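Putative acetamidase/formamidase (PDB 5UBU) probably hydrolyses carbon-nitrogen bonds of linear amides such as acetamide or formamide, as a sodium-bound member of the acetamidase/formamidase family. Local coordinates at residues D220-A223 / C224-D227; L311-M314 / V315-K318. All blocks are in the same frame, centred on the assembly; numbering follows the deposited sequence.

Interaction 1 of 2, residues D220-A223 / C224-D227; sequences DAHA and CQGD. With NA (sodium ion), chain G; NA (sodium ion), chain H.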
ATOM      1  N   ASP B 220      24.595   8.787 -10.561  1.00 45.63           N
ATOM      2  CA  ASP B 220      23.646   9.621  -9.813  1.00 46.11           C
ATOM      3  C   ASP B 220      24.193  10.078  -8.451  1.00 45.22           C
ATOM      4  O   ASP B 220      23.685   9.705  -7.396  1.00 44.57           O
ATOM      5  CB  ASP B 220      22.313   8.859  -9.672  1.00 46.76           C
ATOM      6  CG  ASP B 220      21.205   9.682  -9.007  1.00 47.97           C
ATOM      7  OD1 ASP B 220      21.159  10.932  -9.118  1.00 50.50           O
ATOM      8  OD2 ASP B 220      20.347   9.034  -8.394  1.00 49.88           O
ATOM      9  N   ALA B 221      25.243  10.883  -8.489  1.00 45.18           N
ATOM     10  CA  ALA B 221      25.829  11.409  -7.270  1.00 45.14           C
ATOM     11  C   ALA B 221      24.935  12.526  -6.721  1.00 45.00           C
ATOM     12  O   ALA B 221      24.359  13.303  -7.494  1.00 44.82           O
ATOM     13  CB  ALA B 221      27.225  11.940  -7.548  1.00 45.96           C
ATOM     14  N   HIS B 222      24.791  12.575  -5.394  1.00 45.00           N
ATOM     15  CA  HIS B 222      24.001  13.618  -4.731  1.00 45.43           C
ATOM     16  C   HIS B 222      24.887  14.392  -3.775  1.00 45.58           C
ATOM     17  O   HIS B 222      25.659  13.795  -3.042  1.00 45.22           O
ATOM     18  CB  HIS B 222      22.842  13.064  -3.897  1.00 45.42           C
ATOM     19  CG  HIS B 222      21.797  12.349  -4.680  1.00 45.54           C
ATOM     20  ND1 HIS B 222      21.100  11.282  -4.169  1.00 45.25           N
ATOM     21  CD2 HIS B 222      21.360  12.515  -5.950  1.00 46.49           C
ATOM     22  CE1 HIS B 222      20.237  10.854  -5.074  1.00 45.57           C
ATOM     23  NE2 HIS B 222      20.382  11.577  -6.168  1.00 47.02           N
ATOM     24  N   ALA B 223      24.770  15.716  -3.780  1.00 46.20           N
ATOM     25  CA  ALA B 223      25.557  16.561  -2.871  1.00 46.84           C
ATOM     26  C   ALA B 223      24.965  16.512  -1.466  1.00 46.46           C
ATOM     27  O   ALA B 223      25.640  16.818  -0.493  1.00 46.89           O
ATOM     28  CB  ALA B 223      25.602  17.995  -3.376  1.00 48.04           C
ATOM     29  N   CYS B 224      23.690  16.139  -1.393  1.00 45.68           N
ATOM     30  CA  CYS B 224      22.949  16.010  -0.139  1.00 45.44           C
ATOM     31  C   CYS B 224      21.597  15.411  -0.480  1.00 44.57           C
ATOM     32  O   CYS B 224      21.232  15.387  -1.649  1.00 44.34           O
ATOM     33  CB  CYS B 224      22.770  17.382   0.522  1.00 46.63           C
ATOM     34  SG  CYS B 224      22.076  18.640  -0.584  1.00 47.35           S
ATOM     35  N   GLN B 225      20.866  14.913   0.519  1.00 44.12           N
ATOM     36  CA  GLN B 225      19.526  14.353   0.294  1.00 43.23           C
ATOM     37  C   GLN B 225      18.761  14.136   1.586  1.00 43.05           C
ATOM     38  O   GLN B 225      19.318  13.653   2.575  1.00 42.85           O
ATOM     39  CB  GLN B 225      19.573  13.010  -0.451  1.00 42.40           C
ATOM     40  CG  GLN B 225      18.199  12.396  -0.735  1.00 41.82           C
ATOM     41  CD  GLN B 225      18.270  10.982  -1.243  1.00 40.95           C
ATOM     42  OE1 GLN B 225      18.984  10.682  -2.195  1.00 41.03           O
ATOM     43  NE2 GLN B 225      17.504  10.108  -0.622  1.00 40.40           N
ATOM     44  N   GLY B 226      17.467  14.452   1.542  1.00 42.85           N
ATOM     45  CA  GLY B 226      16.595  14.249   2.681  1.00 42.97           C
ATOM     46  C   GLY B 226      16.033  12.830   2.666  1.00 42.31           C
ATOM     47  O   GLY B 226      16.089  12.126   1.643  1.00 41.80           O
ATOM     48  N   ASP B 227      15.506  12.398   3.809  1.00 42.33           N
ATOM     49  CA  ASP B 227      14.920  11.074   3.923  1.00 41.72           C
ATOM     50  C   ASP B 227      13.655  11.067   3.073  1.00 41.45           C
ATOM     51  O   ASP B 227      12.730  11.845   3.314  1.00 41.62           O
ATOM     52  CB  ASP B 227      14.595  10.742   5.385  1.00 42.04           C
ATOM     53  CG  ASP B 227      15.836  10.674   6.273  1.00 42.64           C
ATOM     54  OD1 ASP B 227      16.976  10.697   5.746  1.00 43.01           O
ATOM     55  OD2 ASP B 227      15.671  10.581   7.511  1.00 43.02           O
TER
HETATM   56 NA    NA G 401      19.246  11.700  -8.201  1.00 22.46          NA
HETATM   57 NA    NA H 402      18.250   8.711  -7.735  1.00 26.09          NA
HETATM   58  O   HOH W   1      15.518   9.680  -8.006  0.50 15.81           O
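Across the turn that follows strand 214-222, the H222 imidazole and the Q225 side-chain amide meet. Q225 OE1 lies 3.0 Å from H222 ND1 and about as near to CE1 of the same ring, and the ring and amide planes stand 64° apart. Q225 has CG anti to its own N (chi1 -179°) and runs extended beyond it, which carries the amide back to the ring; its OE1 accepts a hydrogen bond from H169, its NE2 donates one to D195 O, and a weak bond from NE2 to G226 O adds to the hold. Metal bonds occupy the other end of the imidazole. H222 NE2 binds the sodium ion of chain G at 2.3 Å. D220 grips the same ion with both carboxylate oxygens, OD1 at 2.3 Å and OD2, more loosely, at 2.9 Å. OD2 also reaches the sodium ion of chain H at 2.2 Å, so that one carboxylate bridges a two-metal site beside strand 214-222, which may mark the active centre, as the family's assigned amidase activity would suggest. E236 completes the protein ligands of the chain G ion; N193 and D195 bind the chain H ion, together with a water 2.9 Å from it. Van der Waals contact supports the turn: H222 CB rests 3.6 Å from C224 O, and the C224 side chain packs on V235 and on Q305 of the second subunit.

Interaction 2 of 2, residues L311-M314 / V315-K318; sequences LGNM and VDPK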
ATOM      1  N   LEU B 311      14.552   5.977   5.727  1.00 37.96           N
ATOM      2  CA  LEU B 311      13.752   6.047   4.537  1.00 37.60           C
ATOM      3  C   LEU B 311      14.689   6.633   3.468  1.00 38.49           C
ATOM      4  O   LEU B 311      15.154   7.766   3.590  1.00 38.87           O
ATOM      5  CB  LEU B 311      12.526   6.928   4.742  1.00 38.17           C
ATOM      6  CG  LEU B 311      11.666   7.166   3.486  1.00 38.27           C
ATOM      7  CD1 LEU B 311      11.197   5.841   2.927  1.00 37.01           C
ATOM      8  CD2 LEU B 311      10.489   8.074   3.773  1.00 38.75           C
ATOM      9  N   GLY B 312      14.993   5.834   2.453  1.00 38.90           N
ATOM     10  CA  GLY B 312      15.855   6.261   1.359  1.00 40.22           C
ATOM     11  C   GLY B 312      15.069   7.132   0.413  1.00 41.95           C
ATOM     12  O   GLY B 312      15.083   8.355   0.539  1.00 43.63           O
ATOM     13  N   ASN B 313      14.368   6.503  -0.528  1.00 42.71           N
ATOM     14  CA  ASN B 313      13.566   7.245  -1.490  1.00 44.68           C
ATOM     15  C   ASN B 313      12.130   6.807  -1.361  1.00 43.71           C
ATOM     16  O   ASN B 313      11.852   5.703  -0.916  1.00 42.15           O
ATOM     17  CB  ASN B 313      14.073   6.999  -2.928  1.00 45.77           C
ATOM     18  CG  ASN B 313      13.505   5.737  -3.566  1.00 45.96           C
ATOM     19  OD1 ASN B 313      12.335   5.701  -3.948  1.00 46.17           O
ATOM     20  ND2 ASN B 313      14.356   4.738  -3.782  1.00 46.26           N
HETATM   21  N   MSE B 314      11.213   7.683  -1.726  1.00 45.76           N
HETATM   22  CA  MSE B 314       9.804   7.319  -1.702  1.00 47.52           C
HETATM   23  C   MSE B 314       9.215   7.942  -2.949  1.00 47.28           C
HETATM   24  O   MSE B 314       8.058   8.325  -2.980  1.00 48.92           O
HETATM   25  CB  MSE B 314       9.225   7.573  -0.313  1.00 50.57           C
HETATM   26  CG  MSE B 314       8.506   8.867   0.022  1.00 57.45           C
HETATM   27 SE   MSE B 314       6.788   8.371   0.833  1.00 65.97          SE
HETATM   28  CE  MSE B 314       5.655   9.290  -0.485  1.00 63.65           C
ATOM     29  N   VAL B 315      10.024   7.978  -4.008  1.00 46.62           N
ATOM     30  CA  VAL B 315       9.638   8.575  -5.284  1.00 48.40           C
ATOM     31  C   VAL B 315       9.874   7.686  -6.515  1.00 48.58           C
ATOM     32  O   VAL B 315       9.143   7.765  -7.500  1.00 49.28           O
ATOM     33  CB  VAL B 315      10.375   9.928  -5.492  1.00 50.10           C
ATOM     34  CG1 VAL B 315      10.070  10.878  -4.340  1.00 51.28           C
ATOM     35  CG2 VAL B 315      11.884   9.758  -5.615  1.00 49.33           C
ATOM     36  N   ASP B 316      10.889   6.834  -6.451  1.00 48.83           N
ATOM     37  CA  ASP B 316      11.249   5.972  -7.576  1.00 50.08           C
ATOM     38  C   ASP B 316      10.236   4.825  -7.766  1.00 48.54           C
ATOM     39  O   ASP B 316       9.422   4.581  -6.875  1.00 48.41           O
ATOM     40  CB  ASP B 316      12.676   5.458  -7.328  1.00 51.08           C
ATOM     41  CG  ASP B 316      13.701   6.605  -7.208  1.00 53.27           C
ATOM     42  OD1 ASP B 316      13.635   7.575  -8.012  1.00 54.75           O
ATOM     43  OD2 ASP B 316      14.590   6.522  -6.333  1.00 54.26           O
ATOM     44  N   PRO B 317      10.268   4.126  -8.929  1.00 47.83           N
ATOM     45  CA  PRO B 317       9.337   3.009  -9.203  1.00 46.59           C
ATOM     46  C   PRO B 317       9.147   2.052  -8.019  1.00 43.53           C
ATOM     47  O   PRO B 317       8.093   1.434  -7.884  1.00 42.84           O
ATOM     48  CB  PRO B 317       9.981   2.314 -10.394  1.00 47.60           C
ATOM     49  CG  PRO B 317      10.614   3.440 -11.139  1.00 49.47           C
ATOM     50  CD  PRO B 317      11.146   4.375 -10.088  1.00 49.12           C
ATOM     51  N   LYS B 318      10.186   1.931  -7.202  1.00 40.89           N
ATOM     52  CA  LYS B 318      10.161   1.158  -5.978  1.00 38.76           C
ATOM     53  C   LYS B 318      10.811   2.008  -4.904  1.00 37.81           C
ATOM     54  O   LYS B 318      11.847   2.651  -5.140  1.00 38.31           O
ATOM     55  CB  LYS B 318      10.909  -0.160  -6.109  1.00 38.74           C
ATOM     56  CG  LYS B 318      10.207  -1.172  -6.975  1.00 39.27           C
ATOM     57  CD  LYS B 318      10.922  -2.497  -6.969  1.00 39.29           C
ATOM     58  CE  LYS B 318      10.121  -3.508  -7.767  1.00 41.17           C
ATOM     59  NZ  LYS B 318      10.751  -4.856  -7.767  1.00 41.48           N
TER
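The backbone leaves strand 308-313 through a classic beta bulge, G312 and N313 both facing T320 on strand 319-326, then turns through V315 and D316 so that K318 O comes back to 3.5 Å from N313 ND2. The N313 side chain fills this bend. Its OD1 accepts two backbone N-H groups in succession, both pointing fairly straight at it. V315 N approaches at 3.2 Å in the carbonyl plane, on a lone pair. D316 N, at 3.1 Å, sits instead above that plane, 46° out of it. The first torsion of N313 (chi1 85°) places CG between the backbone N and the carbonyl carbon and swings the amide over the following residues. With an Asn oxygen accepting the N-H two residues on, this is an Asx turn, and the added bond from D316 extends it; it shapes the connection between two neighbouring antiparallel strands at one edge, within this chain, of the large mixed sheet. The other end of the amide is held by a hydrogen bond from ND2 to M194 O, which limits its rotation. Against the amide lies the D316 carboxylate, the two planes 57° apart, with OD2 3.1 Å from N313 CG. The D316 side chain is also about 4 Å from a sodium ion. The V315 side chain touches E229, and the extended K318 chain ends in a salt bridge from NZ to D188.

In the fold
Interaction 1 precedes interaction 2 along the chain, and their centres lie 13 Å apart. The first starts on strand 214-222 of one mixed sheet and runs into the loop after it; the second joins strands 308-313 and 319-326 of the other. The two nevertheless touch: Q225 NE2 lies 3.2 Å from G312 O, D227 CB packs on L311 O, and backbone bonds tie G312 and M314 to G228. D195 connects them further, since it binds a sodium ion with D220 and also touches N313. Strands of two sheets thus run into loops that meet beside the metal pair, and residues of both interactions, C224 and D227 in one, L311 and M314 in the other, touch the second subunit.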